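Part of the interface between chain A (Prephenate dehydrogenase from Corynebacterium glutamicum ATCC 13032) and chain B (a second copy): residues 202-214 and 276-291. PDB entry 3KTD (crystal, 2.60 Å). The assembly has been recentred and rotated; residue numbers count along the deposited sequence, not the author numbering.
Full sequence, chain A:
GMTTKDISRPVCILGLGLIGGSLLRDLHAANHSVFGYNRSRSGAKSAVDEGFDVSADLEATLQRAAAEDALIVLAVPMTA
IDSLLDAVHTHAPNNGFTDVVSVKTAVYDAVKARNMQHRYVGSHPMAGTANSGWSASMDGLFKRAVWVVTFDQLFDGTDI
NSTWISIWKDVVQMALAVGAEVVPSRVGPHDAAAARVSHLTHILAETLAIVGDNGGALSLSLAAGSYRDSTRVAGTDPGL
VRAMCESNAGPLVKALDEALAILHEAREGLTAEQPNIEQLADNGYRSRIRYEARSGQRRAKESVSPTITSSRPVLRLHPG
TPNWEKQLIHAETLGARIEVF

Chain A, residues 202-214: HILAETLAIVGDN
Chain B, residues 276-291: NIEQLADNGYRSRIRY

This contact is a close crossing of two helices from identical subunits, packed by interlocking aliphatic side chains around a glycine and closed at one end by a salt bridge. It illustrates how a glycine at a crossing point leaves room for a side chain of the other helix while larger side chains mesh beside it. Residues 202-214 of chain A belong to a helix that begins earlier in the chain, with phi/psi near -63/-43; in chain B, A:Ile203's partner B:Ile277 (-122/42) occupies the N-cap position and the helix starts at B:Glu278 (-47/-66) and continues beyond B:Tyr291, with phi/psi mostly near -60/-48. The axes approach to 7.9 Å, their N-to-C directions 58° apart with a positive crossing sign. Register is set by A:Glu206 CA and B:Gly284 CA, 4.1 Å apart, and three residues on in each chain by A:Ala209 CA and B:Ser287 CA at 5.5 Å.

At the crossing, A:Glu206 (chi1 m, chi2 m, chi3 18°) lays its carboxylate over the chain B backbone, with OE1 3.3 Å from B:Gly284 CA. An ideal CB on that glycine would lie 2.2 Å from A:Glu206 OE1, a clash, so the absent side chain makes room for the acid. A:Glu206 OE1 also comes within 3.4 Å of B:Tyr285 N, but the angle is too poor for a hydrogen bond; that amide is already bonded to B:Ala281 O at 2.7 Å.

Knobs fit into holes reciprocally. B:Leu280 (chi1 t, chi2 p) sits among A:Ile203, A:Glu206, A:Thr207 and A:Ile210, its CD2 3.7 Å from A:Ile203 CD1 and its CD1 3.9 Å from A:Ile210 CD1. In return, A:Ile210 (m, t) enters the hole formed by B:Leu280, B:Asn283, B:Gly284 and B:Ser287, placing CD1 3.6 Å from B:Asn283 CB. A:Ile203 (m, m) extends the apolar patch, its CD1 3.8 Å from CD1 of B:Ile277 (p, t).

Further along, two small side chains meet: A:Ala209 CB lies 3.7 Å from B:Ser287 CB. B:Ser287 (chi1 m) donates its OG to B:Asn283 O at 2.9 Å, satisfying the hydroxyl within its own helix. One water donates to both A:Ala209 O (3.0 Å) and B:Ser287 O (3.2 Å), bridging the two backbones.

The salt bridge is bidentate. A:Asp213 (chi1 t, chi2 66°) meets the guanidinium edge of B:Arg290 (m, t, m, chi4 -82°): B:Arg290 NE donates to A:Asp213 OD1 at 3.0 Å and 165°, and B:Arg290 NH2 to A:Asp213 OD2 at 2.9 Å and 148°.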

# COMPACT_ATOMS: atom_id res chain seq x y z
N HIS A 202 9.16 1.40 2.86
CA HIS A 202 9.36 2.84 2.65
C HIS A 202 10.20 3.17 1.40
O HIS A 202 9.87 4.10 0.70
CB HIS A 202 9.95 3.49 3.90
CG HIS A 202 8.95 3.66 5.00
ND1 HIS A 202 8.93 2.86 6.12
CD2 HIS A 202 7.91 4.52 5.14
CE1 HIS A 202 7.94 3.23 6.91
NE2 HIS A 202 7.30 4.24 6.33
N ILE A 203 11.25 2.40 1.14
CA ILE A 203 12.09 2.64 -0.03
C ILE A 203 11.29 2.46 -1.33
O ILE A 203 11.36 3.30 -2.22
CB ILE A 203 13.30 1.70 -0.09
CG1 ILE A 203 14.27 1.97 1.06
CG2 ILE A 203 14.04 1.87 -1.40
CD1 ILE A 203 15.07 3.24 0.89
N LEU A 204 10.53 1.38 -1.41
CA LEU A 204 9.71 1.09 -2.58
C LEU A 204 8.62 2.14 -2.77
O LEU A 204 8.31 2.52 -3.90
CB LEU A 204 9.08 -0.30 -2.48
CG LEU A 204 10.04 -1.50 -2.42
CD1 LEU A 204 9.27 -2.79 -2.23
CD2 LEU A 204 10.90 -1.59 -3.66
N ALA A 205 8.07 2.63 -1.66
CA ALA A 205 7.05 3.69 -1.70
C ALA A 205 7.59 4.99 -2.31
O ALA A 205 6.92 5.63 -3.13
CB ALA A 205 6.53 3.94 -0.31
N GLU A 206 8.81 5.38 -1.93
CA GLU A 206 9.43 6.58 -2.51
C GLU A 206 9.63 6.36 -4.02
O GLU A 206 9.29 7.22 -4.84
CB GLU A 206 10.79 6.89 -1.87
CG GLU A 206 10.87 6.99 -0.32
CD GLU A 206 10.16 8.20 0.29
OE1 GLU A 206 9.29 8.82 -0.36
OE2 GLU A 206 10.47 8.50 1.46
N THR A 207 10.19 5.20 -4.36
CA THR A 207 10.53 4.86 -5.73
C THR A 207 9.31 4.95 -6.64
O THR A 207 9.40 5.50 -7.73
CB THR A 207 11.10 3.44 -5.83
OG1 THR A 207 12.16 3.27 -4.87
CG2 THR A 207 11.62 3.17 -7.23
N LEU A 208 8.19 4.42 -6.17
CA LEU A 208 6.96 4.39 -6.94
C LEU A 208 6.43 5.79 -7.17
O LEU A 208 5.95 6.11 -8.25
CB LEU A 208 5.90 3.53 -6.23
CG LEU A 208 4.53 3.47 -6.93
CD1 LEU A 208 4.66 2.84 -8.31
CD2 LEU A 208 3.50 2.73 -6.08
N ALA A 209 6.52 6.64 -6.15
CA ALA A 209 6.02 8.01 -6.28
C ALA A 209 6.79 8.78 -7.35
O ALA A 209 6.19 9.56 -8.11
CB ALA A 209 6.07 8.75 -4.96
N ILE A 210 8.10 8.55 -7.42
CA ILE A 210 8.95 9.23 -8.39
C ILE A 210 8.62 8.75 -9.81
O ILE A 210 8.38 9.58 -10.70
CB ILE A 210 10.44 8.99 -8.10
CG1 ILE A 210 10.84 9.68 -6.79
CG2 ILE A 210 11.29 9.54 -9.25
CD1 ILE A 210 12.22 9.29 -6.32
N VAL A 211 8.57 7.43 -10.00
CA VAL A 211 8.26 6.86 -11.32
C VAL A 211 6.89 7.32 -11.82
O VAL A 211 6.69 7.54 -13.02
CB VAL A 211 8.35 5.32 -11.33
CG1 VAL A 211 7.96 4.76 -12.71
CG2 VAL A 211 9.76 4.87 -10.94
N GLY A 212 5.94 7.49 -10.90
CA GLY A 212 4.62 7.99 -11.25
C GLY A 212 4.65 9.47 -11.59
O GLY A 212 4.08 9.90 -12.61
N ASP A 213 5.32 10.24 -10.75
CA ASP A 213 5.49 11.67 -10.98
C ASP A 213 6.22 11.93 -12.30
O ASP A 213 5.87 12.87 -13.02
CB ASP A 213 6.27 12.32 -9.83
CG ASP A 213 6.52 13.81 -10.07
OD1 ASP A 213 5.55 14.60 -10.11
OD2 ASP A 213 7.71 14.18 -10.20
N ASN A 214 7.21 11.10 -12.62
CA ASN A 214 7.93 11.20 -13.89
C ASN A 214 7.00 11.12 -15.09
O ASN A 214 7.29 11.70 -16.13
CB ASN A 214 9.00 10.09 -14.03
CG ASN A 214 10.20 10.30 -13.11
OD1 ASN A 214 10.33 11.32 -12.41
ND2 ASN A 214 11.10 9.33 -13.12
N ASN B 276 23.54 7.21 3.15
CA ASN B 276 22.79 8.42 2.80
C ASN B 276 21.77 8.19 1.67
O ASN B 276 22.15 7.86 0.55
CB ASN B 276 23.78 9.52 2.39
CG ASN B 276 23.13 10.88 2.22
OD1 ASN B 276 21.90 11.01 2.13
ND2 ASN B 276 23.95 11.92 2.17
N ILE B 277 20.48 8.37 1.98
CA ILE B 277 19.40 8.34 0.97
C ILE B 277 18.63 9.67 0.97
O ILE B 277 17.40 9.69 0.89
CB ILE B 277 18.43 7.14 1.13
CG1 ILE B 277 17.73 7.15 2.50
CG2 ILE B 277 19.17 5.82 0.93
CD1 ILE B 277 16.48 6.30 2.55
N GLU B 278 19.37 10.77 1.07
CA GLU B 278 18.80 12.11 0.95
C GLU B 278 17.89 12.16 -0.27
O GLU B 278 16.67 12.31 -0.16
CB GLU B 278 19.92 13.15 0.75
CG GLU B 278 20.37 13.89 1.98
CD GLU B 278 19.44 15.06 2.31
OE1 GLU B 278 18.22 14.83 2.47
OE2 GLU B 278 19.95 16.20 2.41
N GLN B 279 18.54 12.02 -1.42
CA GLN B 279 17.93 12.13 -2.73
C GLN B 279 16.59 11.41 -2.83
O GLN B 279 15.56 12.03 -3.14
CB GLN B 279 18.92 11.61 -3.78
CG GLN B 279 18.47 11.72 -5.24
CD GLN B 279 19.63 11.60 -6.23
OE1 GLN B 279 20.72 12.13 -5.99
NE2 GLN B 279 19.39 10.93 -7.35
N LEU B 280 16.59 10.11 -2.53
CA LEU B 280 15.39 9.30 -2.62
C LEU B 280 14.26 9.83 -1.75
O LEU B 280 13.15 10.06 -2.23
CB LEU B 280 15.69 7.85 -2.22
CG LEU B 280 14.53 6.88 -2.46
CD1 LEU B 280 14.12 6.92 -3.92
CD2 LEU B 280 14.89 5.47 -2.03
N ALA B 281 14.55 10.01 -0.46
CA ALA B 281 13.57 10.50 0.50
C ALA B 281 12.96 11.83 0.06
O ALA B 281 11.74 11.96 0.01
CB ALA B 281 14.21 10.64 1.87
N ASP B 282 13.81 12.79 -0.29
CA ASP B 282 13.35 14.12 -0.73
C ASP B 282 12.47 14.08 -2.00
O ASP B 282 11.35 14.62 -2.01
CB ASP B 282 14.56 15.04 -0.99
CG ASP B 282 15.49 15.17 0.21
OD1 ASP B 282 15.10 14.80 1.34
OD2 ASP B 282 16.64 15.64 0.01
N ASN B 283 12.97 13.45 -3.07
CA ASN B 283 12.23 13.35 -4.33
C ASN B 283 10.96 12.55 -4.12
O ASN B 283 9.90 12.87 -4.68
CB ASN B 283 13.07 12.66 -5.40
CG ASN B 283 14.32 13.43 -5.74
OD1 ASN B 283 14.45 14.61 -5.44
ND2 ASN B 283 15.27 12.75 -6.37
N GLY B 284 11.08 11.49 -3.32
CA GLY B 284 9.93 10.67 -2.99
C GLY B 284 8.88 11.49 -2.28
O GLY B 284 7.75 11.61 -2.76
N TYR B 285 9.26 12.09 -1.16
CA TYR B 285 8.33 12.92 -0.38
C TYR B 285 7.70 14.01 -1.24
O TYR B 285 6.48 14.18 -1.23
CB TYR B 285 9.04 13.53 0.83
CG TYR B 285 8.21 14.55 1.58
CD1 TYR B 285 7.17 14.16 2.43
CD2 TYR B 285 8.47 15.92 1.45
CE1 TYR B 285 6.41 15.10 3.12
CE2 TYR B 285 7.72 16.87 2.13
CZ TYR B 285 6.70 16.46 2.97
OH TYR B 285 5.97 17.41 3.65
N ARG B 286 8.54 14.72 -1.98
CA ARG B 286 8.06 15.79 -2.84
C ARG B 286 7.13 15.26 -3.94
O ARG B 286 6.19 15.95 -4.31
CB ARG B 286 9.23 16.58 -3.43
CG ARG B 286 8.84 18.00 -3.89
CD ARG B 286 10.03 18.94 -3.88
NE ARG B 286 10.68 18.97 -2.57
CZ ARG B 286 11.77 19.68 -2.28
NH1 ARG B 286 12.33 20.45 -3.21
NH2 ARG B 286 12.28 19.64 -1.06
N SER B 287 7.38 14.05 -4.44
CA SER B 287 6.47 13.45 -5.44
C SER B 287 5.09 13.18 -4.85
O SER B 287 4.06 13.41 -5.50
CB SER B 287 7.04 12.15 -6.01
OG SER B 287 8.11 12.40 -6.88
N ARG B 288 5.07 12.68 -3.61
CA ARG B 288 3.82 12.41 -2.90
C ARG B 288 3.03 13.69 -2.61
O ARG B 288 1.80 13.71 -2.81
CB ARG B 288 4.09 11.62 -1.61
CG ARG B 288 2.86 11.32 -0.75
CD ARG B 288 1.82 10.49 -1.48
NE ARG B 288 0.68 10.17 -0.62
CZ ARG B 288 -0.26 9.27 -0.90
NH1 ARG B 288 -0.22 8.56 -2.02
NH2 ARG B 288 -1.25 9.05 -0.04
N ILE B 289 3.70 14.75 -2.15
CA ILE B 289 3.01 16.02 -1.89
C ILE B 289 2.32 16.54 -3.16
O ILE B 289 1.19 17.02 -3.08
CB ILE B 289 3.94 17.13 -1.34
CG1 ILE B 289 4.68 16.68 -0.08
CG2 ILE B 289 3.13 18.39 -1.07
CD1 ILE B 289 3.86 15.82 0.89
N ARG B 290 2.99 16.45 -4.31
CA ARG B 290 2.37 16.85 -5.57
C ARG B 290 1.14 16.01 -5.86
O ARG B 290 0.09 16.55 -6.22
CB ARG B 290 3.34 16.77 -6.77
CG ARG B 290 4.18 18.03 -6.98
CD ARG B 290 4.89 18.03 -8.33
NE ARG B 290 5.93 17.01 -8.42
CZ ARG B 290 7.17 17.14 -7.94
NH1 ARG B 290 7.56 18.25 -7.32
NH2 ARG B 290 8.03 16.14 -8.08
N TYR B 291 1.25 14.69 -5.69
CA TYR B 291 0.13 13.80 -5.99
C TYR B 291 -1.14 14.16 -5.20
O TYR B 291 -2.21 14.30 -5.78
CB TYR B 291 0.47 12.32 -5.78
CG TYR B 291 -0.73 11.44 -5.96
CD1 TYR B 291 -1.34 11.32 -7.20
CD2 TYR B 291 -1.29 10.75 -4.89
CE1 TYR B 291 -2.48 10.52 -7.38
CE2 TYR B 291 -2.42 9.95 -5.05
CZ TYR B 291 -3.01 9.84 -6.30
OH TYR B 291 -4.12 9.04 -6.46
O HOH W 1 3.56 10.96 -7.57